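Side-chain contact in protein of Unknown Function (DUF1696) with Pleckstrin-homology Domains (Shewanella loihica PV-4, PDB 3DCX), which is of unknown function but has a bacterial pleckstrin-homology fold, in an assembly of five protein chains: residues T103-V106 / G107-T111. Residues are numbered along the deposited sequence; the frame is centred on the assembly and turned at random.
Sequences TDVV and GIQKT
Asp104 caps the N-terminus of helix 105-116, the C-terminal helix of this bacterial pleckstrin-homology domain, and the contact is the local one made by the cap and the first turns. A trans chi1 of -169° carries CG of Asp104 away from its own N and brings OD1 to 3.2 Å from Gly107 N, which meets the oxygen from above the carboxylate plane rather than within it. The bond gives the Gly107 amide, in the first turn, an acceptor, and the negative group probably interacts favourably with the positive end of the helix dipole. The backbone carbonyl of Asp104 then starts the helical ladder, accepting from Ile108 N at 2.7 Å in an almost straight bond (173°). At the next residue, Val105 O is gripped twice from opposite faces of its plane, by Gln109 N at 3.2 Å and by Gln109 NE2 at 3.0 Å. The glutamine chain runs back beside Val105, its amide turned so that Val105 O lies in the amide plane, and NE2 rests 3.4 Å from Val105 CG1; NE2 also bonds O4 of a bound 2-methyl-2,4-pentanediol, probably from the crystallisation liquor. With alanine at Gln109, Val105 O would probably lose its second donor and CG1 of Val105 the amide beside it. Thr111 repeats the pattern on Gly107 O, with OG1 donating at 2.7 Å beside the regular amide bond. On the inner side, the CD1 end of Ile108 reaches back to Thr103 CB, 3.7 Å away, while Thr103 OG1 bonds to the carbonyl of Lys100. Ile108 packs on Tyr30, Phe39 and Leu99, so this side of the helix lies against strands 26-32, 35-40 and 95-99; Val106, Gln109 and Lys110 meet a second subunit, where Lys110 forms a salt bridge with Asp22 of that chain.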
# COMPACT_ATOMS: atom_id res chain seq x y z
N THR A 103 -21.15 -14.63 -20.42
CA THR A 103 -19.94 -14.75 -19.59
C THR A 103 -20.05 -15.99 -18.70
O THR A 103 -21.15 -16.44 -18.37
CB THR A 103 -19.63 -13.47 -18.74
OG1 THR A 103 -20.69 -13.21 -17.82
CG2 THR A 103 -19.38 -12.21 -19.61
N ASP A 104 -18.91 -16.59 -18.36
CA ASP A 104 -18.87 -17.64 -17.34
C ASP A 104 -18.80 -16.94 -15.99
O ASP A 104 -17.72 -16.62 -15.48
CB ASP A 104 -17.65 -18.53 -17.55
CG ASP A 104 -17.68 -19.79 -16.70
OD1 ASP A 104 -18.64 -20.00 -15.93
OD2 ASP A 104 -16.73 -20.59 -16.82
N VAL A 105 -19.97 -16.67 -15.42
CA VAL A 105 -20.04 -15.86 -14.20
C VAL A 105 -19.26 -16.52 -13.07
O VAL A 105 -18.49 -15.87 -12.37
CB VAL A 105 -21.51 -15.58 -13.82
CG1 VAL A 105 -21.64 -15.15 -12.36
CG2 VAL A 105 -22.04 -14.53 -14.74
N VAL A 106 -19.45 -17.83 -12.90
CA VAL A 106 -18.72 -18.59 -11.88
C VAL A 106 -17.22 -18.71 -12.22
O VAL A 106 -16.37 -18.58 -11.34
CB VAL A 106 -19.34 -20.00 -11.66
CG1 VAL A 106 -18.37 -20.92 -10.92
CG2 VAL A 106 -20.67 -19.88 -10.91
N GLY A 107 -16.89 -18.90 -13.49
CA GLY A 107 -15.47 -19.00 -13.92
C GLY A 107 -14.69 -17.71 -13.77
O GLY A 107 -13.54 -17.69 -13.32
N ILE A 108 -15.33 -16.61 -14.12
CA ILE A 108 -14.82 -15.28 -13.83
C ILE A 108 -14.47 -15.18 -12.34
O ILE A 108 -13.38 -14.80 -11.98
CB ILE A 108 -15.84 -14.18 -14.27
CG1 ILE A 108 -15.72 -13.96 -15.78
CG2 ILE A 108 -15.63 -12.88 -13.47
CD1 ILE A 108 -16.82 -13.06 -16.36
N GLN A 109 -15.40 -15.54 -11.48
CA GLN A 109 -15.17 -15.38 -10.05
C GLN A 109 -14.06 -16.31 -9.57
O GLN A 109 -13.28 -15.96 -8.67
CB GLN A 109 -16.46 -15.68 -9.30
CG GLN A 109 -17.58 -14.69 -9.56
CD GLN A 109 -18.83 -15.11 -8.88
OE1 GLN A 109 -18.97 -14.95 -7.67
NE2 GLN A 109 -19.76 -15.69 -9.64
N LYS A 110 -14.01 -17.52 -10.15
CA LYS A 110 -13.02 -18.53 -9.77
C LYS A 110 -11.63 -18.06 -10.19
O LYS A 110 -10.68 -18.21 -9.44
CB LYS A 110 -13.35 -19.87 -10.44
CG LYS A 110 -12.53 -21.06 -9.93
CD LYS A 110 -13.07 -22.37 -10.49
CE LYS A 110 -12.64 -23.61 -9.68
NZ LYS A 110 -11.17 -23.69 -9.47
N THR A 111 -11.53 -17.48 -11.39
CA THR A 111 -10.27 -16.91 -11.88
C THR A 111 -9.76 -15.79 -11.00
O THR A 111 -8.56 -15.74 -10.67
CB THR A 111 -10.43 -16.37 -13.31
OG1 THR A 111 -10.99 -17.39 -14.13
CG2 THR A 111 -9.08 -15.92 -13.88